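Local structure of SnoaL-like domain-containing protein (Catenulispora acidiphila, 4H3U) at residues 32-37 with 85-90; 102-107 with 115-120; 48-53 with 129-134. The protein is of unknown function but has a ketosteroid isomerase-like fold and may take part in trimethylamine metabolism. All blocks are in the same frame, centred on the assembly; numbering follows the deposited sequence. Where two conformers were deposited one is given.

Overall arrangement
All three contacts reach one mixed sheet, the curved sheet of a ketosteroid isomerase-like fold. Contact 1 is the buried one: helix 29-39 lies on strand 82-95 mainly through apolar side chains, with no direct hydrogen bond between the segments. Contact 2 is partly buried and pairs strands 98-109 and 116-127 of a hairpin. It adjoins contact 1 through probable backbone hydrogen bonds, because strands 82-95 and 98-109 are neighbours. Contact 3, also partly buried, ties short strand 50-51 to strand 130-138 with two hydrogen bonds, a ring contact and bridging waters. Contacts 2 and 3 do not touch, their centres being about 23 Å apart. W34 of contact 1 touches L49 and D134 of contact 3.

Contact 1: residues 32-37 with 85-90. With CD (cadmium ion), chain E.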
ATOM      1  N   THR A  32      16.551   6.371  -4.883  1.00  7.91           N
ATOM      2  CA  THR A  32      16.968   6.445  -6.282  1.00  8.81           C
ATOM      3  C   THR A  32      17.618   5.116  -6.702  1.00  8.52           C
ATOM      4  O   THR A  32      17.354   4.631  -7.805  1.00  9.04           O
ATOM      5  CB  THR A  32      17.916   7.643  -6.457  1.00  9.72           C
ATOM      6  OG1 THR A  32      17.223   8.802  -6.013  1.00 11.46           O
ATOM      7  CG2 THR A  32      18.390   7.785  -7.871  1.00 10.88           C
ATOM      8  N   ALA A  33      18.432   4.520  -5.831  1.00  7.82           N
ATOM      9  CA  ALA A  33      19.100   3.270  -6.127  1.00  9.26           C
ATOM     10  C   ALA A  33      18.098   2.127  -6.278  1.00  8.51           C
ATOM     11  O   ALA A  33      18.212   1.277  -7.150  1.00  8.83           O
ATOM     12  CB  ALA A  33      20.134   2.916  -5.083  1.00  9.42           C
ATOM     13  N   TRP A  34      17.103   2.099  -5.401  1.00  8.15           N
ATOM     14  CA  TRP A  34      16.042   1.077  -5.436  1.00  8.11           C
ATOM     15  C   TRP A  34      15.255   1.163  -6.753  1.00  7.79           C
ATOM     16  O   TRP A  34      15.014   0.146  -7.403  1.00  7.93           O
ATOM     17  CB  TRP A  34      15.179   1.261  -4.189  1.00  8.32           C
ATOM     18  CG  TRP A  34      13.896   0.482  -4.141  1.00  7.82           C
ATOM     19  CD1 TRP A  34      13.690  -0.750  -3.563  1.00  8.19           C
ATOM     20  CD2 TRP A  34      12.599   0.924  -4.597  1.00  7.61           C
ATOM     21  NE1 TRP A  34      12.367  -1.106  -3.682  1.00  8.77           N
ATOM     22  CE2 TRP A  34      11.675  -0.079  -4.260  1.00  8.05           C
ATOM     23  CE3 TRP A  34      12.126   2.093  -5.180  1.00  8.24           C
ATOM     24  CZ2 TRP A  34      10.329   0.050  -4.515  1.00  8.97           C
ATOM     25  CZ3 TRP A  34      10.779   2.223  -5.423  1.00  9.24           C
ATOM     26  CH2 TRP A  34       9.897   1.205  -5.095  1.00  9.84           C
ATOM     27  N   ALA A  35      14.882   2.383  -7.132  1.00  7.52           N
ATOM     28  CA  ALA A  35      14.150   2.563  -8.395  1.00  8.29           C
ATOM     29  C   ALA A  35      14.983   2.171  -9.606  1.00  8.46           C
ATOM     30  O   ALA A  35      14.468   1.529 -10.541  1.00  8.91           O
ATOM     31  CB  ALA A  35      13.626   3.969  -8.541  1.00  9.65           C
ATOM     32  N   ALA A  36      16.271   2.522  -9.582  1.00  8.85           N
ATOM     33  CA  ALA A  36      17.156   2.194 -10.688  1.00  8.58           C
ATOM     34  C   ALA A  36      17.342   0.666 -10.773  1.00  7.81           C
ATOM     35  O   ALA A  36      17.432   0.101 -11.871  1.00  9.16           O
ATOM     36  CB  ALA A  36      18.488   2.895 -10.548  1.00  9.76           C
ATOM     37  N   ALA A  37      17.403  -0.005  -9.631  1.00  8.00           N
ATOM     38  CA  ALA A  37      17.550  -1.458  -9.597  1.00  7.60           C
ATOM     39  C   ALA A  37      16.300  -2.126 -10.176  1.00  7.66           C
ATOM     40  O   ALA A  37      16.368  -3.025 -11.007  1.00  8.50           O
ATOM     41  CB  ALA A  37      17.821  -1.921  -8.177  1.00  8.76           C
ATOM     42  N   VAL A  85       9.593  -3.749 -16.893  1.00  8.34           N
ATOM     43  CA  VAL A  85       9.329  -3.299 -15.537  1.00  8.82           C
ATOM     44  C   VAL A  85      10.047  -1.961 -15.308  1.00  9.38           C
ATOM     45  O   VAL A  85      11.239  -1.821 -15.638  1.00  9.92           O
ATOM     46  CB  VAL A  85       9.839  -4.303 -14.498  1.00 10.07           C
ATOM     47  CG1 VAL A  85       9.860  -3.695 -13.097  1.00 11.40           C
ATOM     48  CG2 VAL A  85       8.994  -5.545 -14.517  1.00 10.42           C
ATOM     49  N   HIS A  86       9.310  -0.980 -14.825  1.00  9.09           N
ATOM     50  CA  HIS A  86       9.897   0.309 -14.539  1.00 10.07           C
ATOM     51  C   HIS A  86       9.187   0.924 -13.357  1.00  9.97           C
ATOM     52  O   HIS A  86       7.976   0.822 -13.218  1.00 11.53           O
ATOM     53  CB  HIS A  86       9.942   1.222 -15.777  1.00 14.32           C
ATOM     54  CG  HIS A  86       8.621   1.561 -16.379  1.00 12.95           C
ATOM     55  ND1 HIS A  86       7.849   0.655 -17.070  1.00 12.62           N
ATOM     56  CD2 HIS A  86       7.990   2.753 -16.498  1.00 14.69           C
ATOM     57  CE1 HIS A  86       6.752   1.263 -17.505  1.00 13.85           C
ATOM     58  NE2 HIS A  86       6.828   2.543 -17.190  1.00 15.32           N
ATOM     59  N   VAL A  87       9.994   1.537 -12.501  1.00  9.56           N
ATOM     60  CA  VAL A  87       9.526   2.163 -11.275  1.00  9.49           C
ATOM     61  C   VAL A  87      10.044   3.590 -11.228  1.00  9.87           C
ATOM     62  O   VAL A  87      11.227   3.794 -11.341  1.00 12.00           O
ATOM     63  CB  VAL A  87      10.023   1.402 -10.031  1.00 10.76           C
ATOM     64  CG1 VAL A  87       9.688   2.152  -8.769  1.00 13.42           C
ATOM     65  CG2 VAL A  87       9.439  -0.006 -10.005  1.00 11.22           C
ATOM     66  N   THR A  88       9.115   4.554 -11.161  1.00  9.80           N
ATOM     67  CA  THR A  88       9.473   5.964 -11.117  1.00 10.24           C
ATOM     68  C   THR A  88       9.062   6.509  -9.763  1.00  9.86           C
ATOM     69  O   THR A  88       8.053   6.134  -9.194  1.00 11.70           O
ATOM     70  CB  THR A  88       8.799   6.754 -12.244  1.00 11.98           C
ATOM     71  OG1 THR A  88       7.400   6.670 -12.114  1.00 14.21           O
ATOM     72  CG2 THR A  88       9.175   6.204 -13.575  1.00 15.12           C
ATOM     73  N   ILE A  89       9.863   7.411  -9.215  1.00  9.98           N
ATOM     74  CA  ILE A  89       9.593   8.007  -7.931  1.00  9.31           C
ATOM     75  C   ILE A  89       8.740   9.258  -8.066  1.00  9.20           C
ATOM     76  O   ILE A  89       9.132  10.205  -8.761  1.00 11.87           O
ATOM     77  CB  ILE A  89      10.930   8.366  -7.263  1.00  9.93           C
ATOM     78  CG1 ILE A  89      11.848   7.133  -7.137  1.00 10.50           C
ATOM     79  CG2 ILE A  89      10.695   9.002  -5.892  1.00 10.79           C
ATOM     80  CD1 ILE A  89      11.218   5.961  -6.398  1.00 10.85           C
ATOM     81  N   THR A  90       7.618   9.266  -7.382  1.00  9.63           N
ATOM     82  CA  THR A  90       6.737  10.418  -7.290  1.00 11.17           C
ATOM     83  C   THR A  90       7.223  11.326  -6.175  1.00 11.02           C
ATOM     84  O   THR A  90       7.437  12.530  -6.391  1.00 13.76           O
ATOM     85  CB  THR A  90       5.291   9.998  -7.053  1.00 12.92           C
ATOM     86  OG1 THR A  90       4.907   9.085  -8.078  1.00 14.00           O
ATOM     87  CG2 THR A  90       4.369  11.204  -7.089  1.00 16.52           C
TER
HETATM   88 CD    CD E 203       5.471   4.290 -17.744  1.00 22.44          CD
HETATM   89  O   HOH W   1       4.735   4.433 -15.549  1.00 25.60           O
HETATM   90  O   HOH W   2       6.973   5.798 -17.084  1.00 33.18           O
HETATM   91  O   HOH W   3       6.245   4.245 -19.907  1.00 30.30           O
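W34 and A35 of helix 29-39 press on V87 and I89 of strand 82-95. The helix lies on the sheet and runs roughly antiparallel to the strand, at 159°. The axes of the two short segments come within 7.5 Å, close for a helix on a sheet. The small side chain of A35 is consistent with this close approach: it stands over V87, and its CB lies 3.7 Å from the backbone O of V87 and 3.8 Å from CD1 of I89.

W34 reaches further. From CB its CG runs anti to the backbone N (chi1 170°), which carries the indole along the sheet surface. The six-membered ring does the touching. CE3 passes the methyl CD1 of I89. Next, W34 CZ3 meets V87 CG1 at 3.5 Å. W34 CZ3 also lies 3.9 Å from I89 CD1. W34 CH2 rests against V87 CG1 as well, at 3.8 Å. I89 CD1 sits at the ring edge, in its plane. The V87 methyl comes in obliquely, and the two side chains cross at about a right angle. On the five-membered ring, NE1 makes a weak hydrogen bond to D134 OD2. M120 and T122 of strand 116-127 also touch the indole.

H86 points its ring away from the helix. Its NE2 binds a cadmium ion at 2.3 Å, together with three waters and two further ligand atoms. Its ND1 is hydrogen-bonded to N84 O, which helps fix the turn of the ring.

No hydrogen bond joins the two segments directly. T39, further along the helix, supplies the polar link through OG1, which bonds both A35 O and V87 N. The contact itself rests on apolar packing, with A35 CB against the backbone O of V87, so its hold comes from shape and burial. H86, turned away from the helix, gives the metal one of its six ligands.

Contact 2: residues 102-107 with 115-120; sequences EAVYGG and PFAVPM
The rings of Y105 and F116 meet in a T-shaped stack across an antiparallel hairpin of strands 98-109 and 116-127. F116 points its edge at one face of Y105, and Y105 CZ lies at that edge, in the F116 plane. F116 CE1 stands 3.9 Å above the plane of the Y105 ring, over the centre. The ring centroids are 5.1 Å apart and the planes are turned by 81°. F116 in turn lays a face over the backbone at G106 and G107, offset so that G107 N lies under its rim. The ring is put there by chi1 of 71°, which sets CG between the backbone N and the carbonyl carbon and folds it back over the partner strand. G107 has no side chain to meet it.

In one of its two conformers, selenomethionine M120 puts SE in an oblique Met-aromatic contact, 4.9 Å from the Y105 ring centroid. There the chain bends at the end and brings M120 CE to within 3.6 Å of Y105 CB. Y138 adds another edge-to-face contact with Y105.

Six backbone hydrogen bonds hold the register, two each in the pairs A103 with M120, Y105 with V118 and G107 with F116. E102 OE2 bonds Y93 OH of the same chain, and OE1 bonds Q135 NE2 of the second subunit. On the face opposite the rings, V104 CG1 rests on A117 CB at 4.0 Å.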
ATOM      1  N   GLU A 102       6.485   6.939  -2.514  1.00  7.53           N
ATOM      2  CA  GLU A 102       5.330   6.946  -3.393  1.00  8.02           C
ATOM      3  C   GLU A 102       5.928   6.839  -4.818  1.00  7.90           C
ATOM      4  O   GLU A 102       6.704   7.703  -5.265  1.00  9.45           O
ATOM      5  CB  GLU A 102       4.509   8.214  -3.260  1.00  9.40           C
ATOM      6  CG  GLU A 102       3.871   8.305  -1.909  1.00 10.30           C
ATOM      7  CD  GLU A 102       2.925   9.471  -1.709  1.00 12.96           C
ATOM      8  OE1 GLU A 102       2.064   9.706  -2.598  1.00 15.28           O
ATOM      9  OE2 GLU A 102       2.986  10.105  -0.617  1.00 15.83           O
ATOM     10  N   ALA A 103       5.601   5.764  -5.516  1.00  8.82           N
ATOM     11  CA  ALA A 103       6.143   5.482  -6.837  1.00  9.21           C
ATOM     12  C   ALA A 103       5.063   5.110  -7.785  1.00  8.80           C
ATOM     13  O   ALA A 103       3.890   4.999  -7.418  1.00  9.51           O
ATOM     14  CB  ALA A 103       7.126   4.331  -6.743  1.00 11.64           C
ATOM     15  N   VAL A 104       5.440   4.975  -9.059  1.00  8.86           N
ATOM     16  CA  VAL A 104       4.575   4.381 -10.078  1.00  9.42           C
ATOM     17  C   VAL A 104       5.304   3.153 -10.589  1.00  9.23           C
ATOM     18  O   VAL A 104       6.456   3.222 -10.998  1.00 10.53           O
ATOM     19  CB  VAL A 104       4.247   5.345 -11.245  1.00 10.79           C
ATOM     20  CG1 VAL A 104       3.413   4.653 -12.322  1.00 12.11           C
ATOM     21  CG2 VAL A 104       3.514   6.558 -10.720  1.00 12.68           C
ATOM     22  N   TYR A 105       4.587   2.043 -10.556  1.00  8.65           N
ATOM     23  CA  TYR A 105       5.057   0.739 -11.008  1.00  9.24           C
ATOM     24  C   TYR A 105       4.354   0.370 -12.311  1.00  9.28           C
ATOM     25  O   TYR A 105       3.138   0.329 -12.366  1.00  9.29           O
ATOM     26  CB  TYR A 105       4.733  -0.285  -9.941  1.00 10.26           C
ATOM     27  CG  TYR A 105       4.958  -1.728 -10.301  1.00 10.44           C
ATOM     28  CD1 TYR A 105       5.988  -2.104 -11.150  1.00 17.39           C
ATOM     29  CD2 TYR A 105       4.092  -2.706  -9.902  1.00 11.23           C
ATOM     30  CE1 TYR A 105       6.162  -3.436 -11.527  1.00 16.13           C
ATOM     31  CE2 TYR A 105       4.331  -4.054 -10.159  1.00 12.30           C
ATOM     32  CZ  TYR A 105       5.389  -4.415 -10.935  1.00 18.40           C
ATOM     33  OH  TYR A 105       5.598  -5.740 -11.232  1.00 24.87           O
ATOM     34  N   GLY A 106       5.138   0.134 -13.338  1.00  9.76           N
ATOM     35  CA  GLY A 106       4.590  -0.189 -14.644  1.00  9.71           C
ATOM     36  C   GLY A 106       5.331  -1.313 -15.328  1.00  8.48           C
ATOM     37  O   GLY A 106       6.480  -1.632 -15.014  1.00  9.24           O
ATOM     38  N   GLY A 107       4.671  -1.866 -16.345  1.00  8.05           N
ATOM     39  CA  GLY A 107       5.247  -2.942 -17.151  1.00  8.02           C
ATOM     40  C   GLY A 107       4.158  -3.545 -18.024  1.00  7.38           C
ATOM     41  O   GLY A 107       3.071  -3.009 -18.123  1.00  7.48           O
ATOM     42  N   PRO A 115      -0.411  -3.221 -21.385  1.00  6.42           N
ATOM     43  CA  PRO A 115       0.468  -2.903 -20.246  1.00  6.76           C
ATOM     44  C   PRO A 115      -0.335  -2.217 -19.125  1.00  6.65           C
ATOM     45  O   PRO A 115      -1.532  -1.945 -19.257  1.00  7.77           O
ATOM     46  CB  PRO A 115       1.489  -1.961 -20.862  1.00  7.33           C
ATOM     47  CG  PRO A 115       0.706  -1.236 -21.916  1.00  7.92           C
ATOM     48  CD  PRO A 115      -0.218  -2.267 -22.497  1.00  6.85           C
ATOM     49  N   PHE A 116       0.369  -1.942 -18.031  1.00  7.49           N
ATOM     50  CA  PHE A 116      -0.217  -1.283 -16.864  1.00  6.89           C
ATOM     51  C   PHE A 116       0.769  -0.282 -16.250  1.00  7.14           C
ATOM     52  O   PHE A 116       1.982  -0.387 -16.454  1.00  7.81           O
ATOM     53  CB  PHE A 116      -0.585  -2.337 -15.785  1.00  7.37           C
ATOM     54  CG  PHE A 116       0.622  -2.958 -15.089  1.00  7.57           C
ATOM     55  CD1 PHE A 116       1.151  -2.392 -13.942  1.00  9.01           C
ATOM     56  CD2 PHE A 116       1.236  -4.086 -15.613  1.00  8.20           C
ATOM     57  CE1 PHE A 116       2.291  -2.943 -13.346  1.00  9.81           C
ATOM     58  CE2 PHE A 116       2.360  -4.643 -15.034  1.00  9.30           C
ATOM     59  CZ  PHE A 116       2.904  -4.045 -13.883  1.00  9.34           C
ATOM     60  N   ALA A 117       0.218   0.624 -15.465  1.00  7.36           N
ATOM     61  CA  ALA A 117       1.011   1.533 -14.588  1.00  7.17           C
ATOM     62  C   ALA A 117       0.105   1.857 -13.410  1.00  8.31           C
ATOM     63  O   ALA A 117      -1.021   2.314 -13.608  1.00  9.07           O
ATOM     64  CB  ALA A 117       1.501   2.766 -15.302  1.00  9.74           C
ATOM     65  N   VAL A 118       0.596   1.634 -12.179  1.00  8.23           N
ATOM     66  CA  VAL A 118      -0.198   1.892 -10.990  1.00  8.14           C
ATOM     67  C   VAL A 118       0.642   2.614  -9.943  1.00  8.17           C
ATOM     68  O   VAL A 118       1.862   2.413  -9.851  1.00  8.94           O
ATOM     69  CB  VAL A 118      -0.733   0.585 -10.372  1.00  8.68           C
ATOM     70  CG1 VAL A 118      -1.743  -0.111 -11.301  1.00 10.63           C
ATOM     71  CG2 VAL A 118       0.371  -0.406  -9.975  1.00  9.63           C
ATOM     72  N   PRO A 119      -0.012   3.378  -9.061  1.00  8.46           N
ATOM     73  CA  PRO A 119       0.708   3.926  -7.915  1.00  8.96           C
ATOM     74  C   PRO A 119       1.080   2.796  -6.933  1.00  9.37           C
ATOM     75  O   PRO A 119       0.312   1.873  -6.688  1.00  9.37           O
ATOM     76  CB  PRO A 119      -0.294   4.900  -7.286  1.00 10.05           C
ATOM     77  CG  PRO A 119      -1.638   4.398  -7.717  1.00 11.54           C
ATOM     78  CD  PRO A 119      -1.422   3.799  -9.077  1.00  9.50           C
HETATM   79  N   MSE A 120       2.215   2.948  -6.283  0.50  8.83           N
HETATM   80  CA  MSE A 120       2.662   1.982  -5.314  0.50  9.35           C
HETATM   81  C   MSE A 120       3.175   2.750  -4.140  0.50  7.47           C
HETATM   82  O   MSE A 120       3.632   3.894  -4.266  0.50  7.56           O
HETATM   83  CB  MSE A 120       3.740   1.087  -5.942  0.50  9.83           C
HETATM   84  CG  MSE A 120       4.221  -0.094  -5.066  0.50 11.00           C
HETATM   85 SE   MSE A 120       5.373  -1.369  -6.066  0.50 11.72          SE
HETATM   86  CE  MSE A 120       6.430   0.138  -6.766  0.50  9.90           C
TER

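Contact 3: residues 48-53 with 129-134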
ATOM      1  N   THR A  48      21.810  -6.381  -3.677  1.00  6.78           N
ATOM      2  CA  THR A  48      22.960  -5.823  -2.986  1.00  6.82           C
ATOM      3  C   THR A  48      22.595  -4.701  -2.017  1.00  6.73           C
ATOM      4  O   THR A  48      23.384  -4.376  -1.118  1.00  7.81           O
ATOM      5  CB  THR A  48      24.040  -5.376  -4.000  1.00  8.08           C
ATOM      6  OG1 THR A  48      25.276  -5.287  -3.306  1.00  9.48           O
ATOM      7  CG2 THR A  48      23.694  -4.074  -4.666  1.00  7.70           C
ATOM      8  N   LEU A  49      21.441  -4.081  -2.182  1.00  6.71           N
ATOM      9  CA  LEU A  49      21.003  -3.020  -1.284  1.00  7.89           C
ATOM     10  C   LEU A  49      20.567  -3.504   0.090  1.00  7.89           C
ATOM     11  O   LEU A  49      20.404  -2.692   0.988  1.00  8.57           O
ATOM     12  CB  LEU A  49      19.815  -2.276  -1.911  1.00  7.45           C
ATOM     13  CG  LEU A  49      20.068  -1.652  -3.276  1.00  8.51           C
ATOM     14  CD1 LEU A  49      18.795  -1.049  -3.828  1.00 10.51           C
ATOM     15  CD2 LEU A  49      21.207  -0.625  -3.210  1.00 10.37           C
ATOM     16  N   PHE A  50      20.361  -4.808   0.258  1.00  6.98           N
ATOM     17  CA  PHE A  50      19.767  -5.381   1.447  1.00  7.31           C
ATOM     18  C   PHE A  50      20.740  -6.062   2.390  1.00  7.80           C
ATOM     19  O   PHE A  50      21.751  -6.633   2.017  1.00  8.36           O
ATOM     20  CB  PHE A  50      18.698  -6.426   1.031  1.00  7.85           C
ATOM     21  CG  PHE A  50      17.451  -5.792   0.475  1.00  7.82           C
ATOM     22  CD1 PHE A  50      16.316  -5.650   1.256  1.00  7.62           C
ATOM     23  CD2 PHE A  50      17.422  -5.318  -0.836  1.00  8.06           C
ATOM     24  CE1 PHE A  50      15.192  -5.040   0.761  1.00  7.65           C
ATOM     25  CE2 PHE A  50      16.296  -4.680  -1.316  1.00  7.61           C
ATOM     26  CZ  PHE A  50      15.189  -4.537  -0.514  1.00  8.05           C
ATOM     27  N   ALA A  51      20.384  -5.976   3.682  1.00  8.68           N
ATOM     28  CA  ALA A  51      21.087  -6.665   4.735  1.00  9.44           C
ATOM     29  C   ALA A  51      21.052  -8.162   4.504  1.00  8.97           C
ATOM     30  O   ALA A  51      20.157  -8.690   3.824  1.00  9.68           O
ATOM     31  CB  ALA A  51      20.472  -6.343   6.090  1.00 10.47           C
ATOM     32  N   ALA A  52      21.941  -8.895   5.173  1.00 10.05           N
ATOM     33  CA  ALA A  52      22.032 -10.313   4.994  1.00 11.18           C
ATOM     34  C   ALA A  52      20.741 -11.024   5.358  1.00 10.66           C
ATOM     35  O   ALA A  52      20.392 -12.035   4.737  1.00 11.73           O
ATOM     36  CB  ALA A  52      23.182 -10.886   5.799  1.00 13.19           C
ATOM     37  N   ASP A  53      20.055 -10.505   6.376  1.00  9.82           N
ATOM     38  CA  ASP A  53      18.780 -11.006   6.840  1.00 11.10           C
ATOM     39  C   ASP A  53      17.630 -10.075   6.481  1.00 10.31           C
ATOM     40  O   ASP A  53      16.563 -10.115   7.076  1.00 11.49           O
ATOM     41  CB  ASP A  53      18.831 -11.266   8.370  1.00 15.08           C
ATOM     42  CG  ASP A  53      19.206 -10.031   9.187  1.00 18.82           C
ATOM     43  OD1 ASP A  53      19.133 -10.162  10.427  1.00 29.20           O
ATOM     44  OD2 ASP A  53      19.565  -8.958   8.619  1.00 19.16           O
ATOM     45  N   GLU A 129      23.157   2.844   4.817  1.00 17.26           N
ATOM     46  CA  GLU A 129      22.724   2.662   3.451  1.00 20.84           C
ATOM     47  C   GLU A 129      21.949   1.356   3.190  1.00 16.93           C
ATOM     48  O   GLU A 129      21.211   1.320   2.224  1.00 18.30           O
ATOM     49  CB  GLU A 129      23.913   2.635   2.509  1.00 21.51           C
ATOM     50  CG  GLU A 129      24.771   3.884   2.498  1.00 20.11           C
ATOM     51  CD  GLU A 129      25.416   4.055   1.145  1.00 15.04           C
ATOM     52  OE1 GLU A 129      24.780   3.626   0.192  1.00 16.32           O
ATOM     53  OE2 GLU A 129      26.466   4.713   0.993  1.00 12.50           O
ATOM     54  N   GLU A 130      22.060   0.337   4.059  1.00 11.31           N
ATOM     55  CA  GLU A 130      21.399  -0.976   3.850  1.00 11.93           C
ATOM     56  C   GLU A 130      19.920  -0.951   4.189  1.00  8.60           C
ATOM     57  O   GLU A 130      19.484  -0.356   5.151  1.00 11.85           O
ATOM     58  CB  GLU A 130      21.959  -2.058   4.801  1.00 14.93           C
ATOM     59  CG  GLU A 130      23.397  -2.476   4.627  1.00 18.96           C
ATOM     60  CD  GLU A 130      23.645  -3.823   5.279  1.00 17.05           C
ATOM     61  OE1 GLU A 130      23.486  -3.992   6.491  1.00 23.42           O
ATOM     62  OE2 GLU A 130      24.065  -4.717   4.560  1.00 15.99           O
ATOM     63  N   ILE A 131      19.164  -1.705   3.391  1.00  8.16           N
ATOM     64  CA  ILE A 131      17.743  -1.919   3.613  1.00  7.71           C
ATOM     65  C   ILE A 131      17.552  -3.187   4.439  1.00  8.14           C
ATOM     66  O   ILE A 131      18.034  -4.252   4.065  1.00  8.97           O
ATOM     67  CB  ILE A 131      16.950  -2.021   2.311  1.00  7.99           C
ATOM     68  CG1 ILE A 131      17.181  -0.787   1.428  1.00  9.26           C
ATOM     69  CG2 ILE A 131      15.484  -2.233   2.647  1.00  8.53           C
ATOM     70  CD1 ILE A 131      16.596  -0.896   0.039  1.00  9.04           C
ATOM     71  N   THR A 132      16.893  -3.061   5.590  1.00  7.90           N
ATOM     72  CA  THR A 132      16.568  -4.204   6.405  1.00  8.00           C
ATOM     73  C   THR A 132      15.181  -4.769   6.113  1.00  8.38           C
ATOM     74  O   THR A 132      14.942  -5.949   6.339  1.00  8.59           O
ATOM     75  CB  THR A 132      16.732  -3.914   7.911  1.00 10.48           C
ATOM     76  OG1 THR A 132      15.795  -2.923   8.310  1.00 11.59           O
ATOM     77  CG2 THR A 132      18.129  -3.412   8.193  1.00 12.70           C
ATOM     78  N   SER A 133      14.272  -3.918   5.646  0.50  7.68           N
ATOM     79  CA  SER A 133      12.911  -4.329   5.299  0.50  7.70           C
ATOM     80  C   SER A 133      12.375  -3.491   4.140  0.50  6.94           C
ATOM     81  O   SER A 133      12.562  -2.290   4.102  0.50  7.69           O
ATOM     82  CB  SER A 133      11.972  -4.145   6.521  0.50  8.69           C
ATOM     83  OG  SER A 133      10.613  -4.323   6.183  0.50  8.56           O
ATOM     84  N   ASP A 134      11.732  -4.176   3.189  1.00  7.51           N
ATOM     85  CA  ASP A 134      10.982  -3.513   2.127  1.00  7.42           C
ATOM     86  C   ASP A 134       9.584  -4.164   2.115  1.00  7.25           C
ATOM     87  O   ASP A 134       9.475  -5.400   2.086  1.00  7.96           O
ATOM     88  CB  ASP A 134      11.675  -3.745   0.774  1.00  7.27           C
ATOM     89  CG  ASP A 134      10.988  -3.107  -0.425  1.00  7.60           C
ATOM     90  OD1 ASP A 134       9.741  -3.344  -0.536  1.00  8.11           O
ATOM     91  OD2 ASP A 134      11.665  -2.510  -1.253  1.00  8.66           O
TER
HETATM   92  O   HOH W   4      22.215  -0.312   0.414  1.00 25.29           O
HETATM   93  O   HOH W   5      23.899  -7.116   6.584  0.50 16.11           O
HETATM   94  O   HOH W   6      15.389  -7.794   8.811  1.00 35.58           O
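A parallel beta bridge pairs F50 of short strand 50-51 with I131, just before the classic beta bulge where T132 and S133 both face R125. Two backbone hydrogen bonds make the bridge. I131 N donates to L49 O at 2.9 Å, and A51 N donates to I131 O, also at 2.9 Å.

F50 carries the side-chain contact. Its CG lies anti to the carbonyl carbon (chi1 -73°), and the ring leans against I131. I131 CB makes a CH-pi contact over one face, 4.0 Å from the F50 ring centroid, and I131 CG2 closes on F50 CE1 at 3.4 Å. D134 CB sits at the ring edge, in its plane, 3.7 Å from F50 CE1. With an alanine here, I131 and D134 would probably both lose the surface they pack on, opening a gap between them.

The outer side is polar. One water bridges L49 O and E129 O, and a second joins A52 N to E130 OE2. A third water links D53 O with T132 O. The contact thus divides in two: waters bridge polar atoms beside the pairing, while the apolar ring and I131 border the buried acid D134.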